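Long-range contact in period circadian protein homolog 2 (Mus musculus, PDB 3GDI), which acts in the mammalian circadian clock as a nuclear protein with tandem PAS domains, probably regulating transcription through PAS-mediated protein interactions: residues A[23-35]-A[39-49]. Numbering follows the deposited sequence.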
loop_
_atom_site.group_PDB
_atom_site.type_symbol
_atom_site.label_atom_id
_atom_site.label_comp_id
_atom_site.label_asym_id
_atom_site.label_seq_id
_atom_site.Cartn_x
_atom_site.Cartn_y
_atom_site.Cartn_z
ATOM N N ASN A 23 -14.986 -20.878 -18.942
ATOM C CA ASN A 23 -15.868 -19.822 -18.464
ATOM C C ASN A 23 -16.323 -18.926 -19.602
ATOM O O ASN A 23 -15.524 -18.516 -20.445
ATOM C CB ASN A 23 -15.156 -18.966 -17.419
ATOM C CG ASN A 23 -14.663 -19.776 -16.249
ATOM O OD1 ASN A 23 -13.845 -20.686 -16.409
ATOM N ND2 ASN A 23 -15.158 -19.455 -15.059
ATOM N N ALA A 24 -17.615 -18.619 -19.615
ATOM C CA ALA A 24 -18.177 -17.756 -20.642
ATOM C C ALA A 24 -17.874 -16.304 -20.292
ATOM O O ALA A 24 -18.235 -15.390 -21.034
ATOM C CB ALA A 24 -19.686 -17.969 -20.741
ATOM N N ASP A 25 -17.204 -16.102 -19.159
ATOM C CA ASP A 25 -16.864 -14.761 -18.701
ATOM C C ASP A 25 -15.371 -14.455 -18.660
ATOM O O ASP A 25 -14.971 -13.401 -18.173
ATOM C CB ASP A 25 -17.473 -14.515 -17.320
ATOM C CG ASP A 25 -18.935 -14.127 -17.393
ATOM O OD1 ASP A 25 -19.230 -12.991 -17.826
ATOM O OD2 ASP A 25 -19.787 -14.959 -17.025
ATOM N N MET A 26 -14.545 -15.363 -19.167
ATOM C CA MET A 26 -13.104 -15.129 -19.174
ATOM C C MET A 26 -12.560 -14.765 -20.551
ATOM O O MET A 26 -13.249 -14.892 -21.562
ATOM C CB MET A 26 -12.355 -16.355 -18.649
ATOM C CG MET A 26 -12.474 -16.542 -17.155
ATOM S SD MET A 26 -11.324 -17.773 -16.512
ATOM C CE MET A 26 -9.885 -16.745 -16.159
ATOM N N PHE A 27 -11.322 -14.288 -20.575
ATOM C CA PHE A 27 -10.659 -13.928 -21.818
ATOM C C PHE A 27 -9.188 -13.689 -21.542
ATOM O O PHE A 27 -8.799 -13.390 -20.417
ATOM C CB PHE A 27 -11.298 -12.686 -22.467
ATOM C CG PHE A 27 -10.960 -11.376 -21.792
ATOM C CD1 PHE A 27 -11.769 -10.863 -20.783
ATOM C CD2 PHE A 27 -9.849 -10.636 -22.193
ATOM C CE1 PHE A 27 -11.477 -9.631 -20.188
ATOM C CE2 PHE A 27 -9.551 -9.406 -21.601
ATOM C CZ PHE A 27 -10.366 -8.904 -20.599
ATOM N N ALA A 28 -8.369 -13.844 -22.571
ATOM C CA ALA A 28 -6.935 -13.645 -22.433
ATOM C C ALA A 28 -6.493 -12.490 -23.314
ATOM O O ALA A 28 -7.138 -12.182 -24.318
ATOM C CB ALA A 28 -6.191 -14.914 -22.824
ATOM N N VAL A 29 -5.394 -11.849 -22.933
ATOM C CA VAL A 29 -4.867 -10.726 -23.691
ATOM C C VAL A 29 -3.377 -10.551 -23.428
ATOM O O VAL A 29 -2.922 -10.634 -22.288
ATOM C CB VAL A 29 -5.605 -9.419 -23.327
ATOM C CG1 VAL A 29 -5.448 -9.132 -21.844
ATOM C CG2 VAL A 29 -5.057 -8.267 -24.148
ATOM N N ALA A 30 -2.620 -10.327 -24.498
ATOM C CA ALA A 30 -1.180 -10.122 -24.402
ATOM C C ALA A 30 -0.958 -8.658 -24.722
ATOM O O ALA A 30 -1.423 -8.170 -25.746
ATOM C CB ALA A 30 -0.453 -11.003 -25.407
ATOM N N VAL A 31 -0.243 -7.960 -23.848
ATOM C CA VAL A 31 -0.005 -6.535 -24.030
ATOM C C VAL A 31 1.469 -6.164 -24.056
ATOM O O VAL A 31 2.207 -6.462 -23.120
ATOM C CB VAL A 31 -0.702 -5.739 -22.905
ATOM C CG1 VAL A 31 -0.371 -4.263 -23.006
ATOM C CG2 VAL A 31 -2.193 -5.952 -22.989
ATOM N N SER A 32 1.890 -5.505 -25.131
ATOM C CA SER A 32 3.274 -5.081 -25.274
ATOM C C SER A 32 3.693 -4.309 -24.042
ATOM O O SER A 32 3.071 -3.310 -23.698
ATOM C CB SER A 32 3.436 -4.185 -26.498
ATOM O OG SER A 32 4.704 -3.546 -26.489
ATOM N N LEU A 33 4.755 -4.765 -23.389
ATOM C CA LEU A 33 5.242 -4.103 -22.187
ATOM C C LEU A 33 5.862 -2.743 -22.518
ATOM O O LEU A 33 6.110 -1.928 -21.630
ATOM C CB LEU A 33 6.267 -4.993 -21.480
ATOM C CG LEU A 33 6.448 -4.737 -19.982
ATOM C CD1 LEU A 33 5.136 -5.004 -19.249
ATOM C CD2 LEU A 33 7.552 -5.633 -19.447
ATOM N N VAL A 34 6.097 -2.502 -23.805
ATOM C CA VAL A 34 6.687 -1.248 -24.265
ATOM C C VAL A 34 5.629 -0.339 -24.897
ATOM O O VAL A 34 5.544 0.845 -24.572
ATOM C CB VAL A 34 7.808 -1.515 -25.310
ATOM C CG1 VAL A 34 8.466 -0.208 -25.721
ATOM C CG2 VAL A 34 8.845 -2.476 -24.734
ATOM N N SER A 35 4.824 -0.909 -25.792
ATOM C CA SER A 35 3.768 -0.175 -26.497
ATOM C C SER A 35 2.504 0.068 -25.678
ATOM O O SER A 35 2.002 1.187 -25.603
ATOM C CB SER A 35 3.363 -0.929 -27.769
ATOM O OG SER A 35 4.418 -0.988 -28.713
ATOM N N LEU A 39 -1.204 -6.978 -28.340
ATOM C CA LEU A 39 -0.579 -7.858 -29.326
ATOM C C LEU A 39 -1.535 -9.002 -29.662
ATOM O O LEU A 39 -1.819 -9.260 -30.829
ATOM C CB LEU A 39 0.743 -8.416 -28.785
ATOM C CG LEU A 39 1.770 -7.391 -28.286
ATOM C CD1 LEU A 39 2.974 -8.109 -27.701
ATOM C CD2 LEU A 39 2.191 -6.480 -29.424
ATOM N N TYR A 40 -2.031 -9.684 -28.632
ATOM C CA TYR A 40 -2.975 -10.787 -28.811
ATOM C C TYR A 40 -4.195 -10.608 -27.910
ATOM O O TYR A 40 -4.064 -10.213 -26.750
ATOM C CB TYR A 40 -2.309 -12.134 -28.497
ATOM C CG TYR A 40 -3.290 -13.284 -28.324
ATOM C CD1 TYR A 40 -4.175 -13.641 -29.346
ATOM C CD2 TYR A 40 -3.350 -14.003 -27.125
ATOM C CE1 TYR A 40 -5.097 -14.682 -29.178
ATOM C CE2 TYR A 40 -4.267 -15.045 -26.948
ATOM C CZ TYR A 40 -5.135 -15.376 -27.975
ATOM O OH TYR A 40 -6.050 -16.388 -27.793
ATOM N N ILE A 41 -5.377 -10.897 -28.447
ATOM C CA ILE A 41 -6.618 -10.779 -27.689
ATOM C C ILE A 41 -7.438 -12.056 -27.898
ATOM O O ILE A 41 -7.651 -12.491 -29.031
ATOM C CB ILE A 41 -7.428 -9.521 -28.135
ATOM C CG1 ILE A 41 -7.843 -8.699 -26.909
ATOM C CG2 ILE A 41 -8.654 -9.922 -28.942
ATOM C CD1 ILE A 41 -8.765 -9.419 -25.941
ATOM N N SER A 42 -7.879 -12.662 -26.798
ATOM C CA SER A 42 -8.662 -13.894 -26.853
ATOM C C SER A 42 -10.079 -13.650 -27.359
ATOM O O SER A 42 -10.623 -12.555 -27.214
ATOM C CB SER A 42 -8.716 -14.543 -25.467
ATOM O OG SER A 42 -9.494 -15.726 -25.485
ATOM N N ASN A 43 -10.671 -14.679 -27.956
ATOM C CA ASN A 43 -12.028 -14.585 -28.482
ATOM C C ASN A 43 -13.035 -14.499 -27.337
ATOM O O ASN A 43 -12.649 -14.474 -26.164
ATOM C CB ASN A 43 -12.334 -15.804 -29.352
ATOM C CG ASN A 43 -11.461 -15.872 -30.587
ATOM O OD1 ASN A 43 -11.616 -15.076 -31.515
ATOM N ND2 ASN A 43 -10.530 -16.820 -30.603
ATOM N N GLN A 44 -14.321 -14.451 -27.682
ATOM C CA GLN A 44 -15.392 -14.372 -26.690
ATOM C C GLN A 44 -15.470 -12.987 -26.048
ATOM O O GLN A 44 -16.429 -12.672 -25.343
ATOM C CB GLN A 44 -15.189 -15.446 -25.610
ATOM C CG GLN A 44 -16.263 -15.483 -24.530
ATOM C CD GLN A 44 -16.078 -16.639 -23.560
ATOM O OE1 GLN A 44 -16.191 -17.805 -23.938
ATOM N NE2 GLN A 44 -15.789 -16.320 -22.304
ATOM N N VAL A 45 -14.460 -12.159 -26.297
ATOM C CA VAL A 45 -14.430 -10.812 -25.745
ATOM C C VAL A 45 -15.633 -9.997 -26.211
ATOM O O VAL A 45 -16.356 -9.425 -25.394
ATOM C CB VAL A 45 -13.140 -10.071 -26.143
ATOM C CG1 VAL A 45 -11.982 -10.544 -25.281
ATOM C CG2 VAL A 45 -12.832 -10.321 -27.607
ATOM N N ALA A 46 -15.848 -9.941 -27.521
ATOM C CA ALA A 46 -16.976 -9.195 -28.070
ATOM C C ALA A 46 -18.263 -9.811 -27.544
ATOM O O ALA A 46 -19.292 -9.141 -27.453
ATOM C CB ALA A 46 -16.954 -9.242 -29.593
ATOM N N SER A 47 -18.189 -11.095 -27.201
ATOM C CA SER A 47 -19.333 -11.829 -26.670
ATOM C C SER A 47 -19.767 -11.250 -25.328
ATOM O O SER A 47 -20.921 -10.853 -25.161
ATOM C CB SER A 47 -18.978 -13.307 -26.498
ATOM O OG SER A 47 -20.008 -13.998 -25.817
ATOM N N ILE A 48 -18.838 -11.200 -24.377
ATOM C CA ILE A 48 -19.132 -10.660 -23.054
ATOM C C ILE A 48 -19.267 -9.135 -23.086
ATOM O O ILE A 48 -19.307 -8.487 -22.040
ATOM C CB ILE A 48 -18.042 -11.052 -22.030
ATOM C CG1 ILE A 48 -16.690 -10.482 -22.450
ATOM C CG2 ILE A 48 -17.952 -12.563 -21.928
ATOM C CD1 ILE A 48 -15.567 -10.846 -21.509
ATOM N N PHE A 49 -19.337 -8.578 -24.296
ATOM C CA PHE A 49 -19.490 -7.139 -24.501
ATOM C C PHE A 49 -20.390 -6.853 -25.704
ATOM O O PHE A 49 -21.344 -7.583 -25.975
ATOM C CB PHE A 49 -18.127 -6.466 -24.720
ATOM C CG PHE A 49 -17.327 -6.271 -23.458
ATOM C CD1 PHE A 49 -16.183 -7.029 -23.219
ATOM C CD2 PHE A 49 -17.714 -5.325 -22.512
ATOM C CE1 PHE A 49 -15.435 -6.848 -22.054
ATOM C CE2 PHE A 49 -16.973 -5.137 -21.346
ATOM C CZ PHE A 49 -15.831 -5.900 -21.117
#
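Ala30 O accepts two backbone N-H groups, from Leu39 N at 2.9 Å and from Tyr40 N at 3.3 Å. Both bonds are weak, the first because it is bent to 126° at the hydrogen; two residues facing one define a classic beta bulge. It lies in the antiparallel hairpin of strands 26-31 and 38-41, which forms one edge of the five-stranded PAS-A sheet, whose 2-1-5-4-3 strand order is characteristic of the PAS fold. Within the bulge, Ala30 N donates to Tyr40 O at 2.7 Å; past it, Ser42 N donates to Ala28 O at 2.6 Å. Strand 26-31 is also bonded along its other edge to strand 142-150, which places it inside the sheet.

Past Ser42 the chain continues alongside Phe27 toward Asp25. Chi1 of 75° places the Phe27 ring where CD1 meets Ile48 CD1 at 3.9 Å, the two side chains crossing at about a right angle, and where CD2 meets Ile41 CD1. Val45 CG1 packs 3.6 Å from Phe27 CB. Phe123 of strand 121-131 meets the same ring edge-to-face.

Farther along, the extended Gln44 side chain reaches the type I turn Asn23-Met26, where NE2 donates to Asn23 O at 2.9 Å and a nearly straight 174°, although crowding makes the position of NE2 less certain. OE1 of Gln44 has a weak bond to Ser17 OG. A leucine here, having no amide, would probably leave Asn23 O without this donor and loosen the tie between the turn and residues 39-49. On the sheet face carrying Val29 and Ile41, a non-hydrogen-bonded pair, Val29 CG2 lies 3.9 Å from Ile41 CG1.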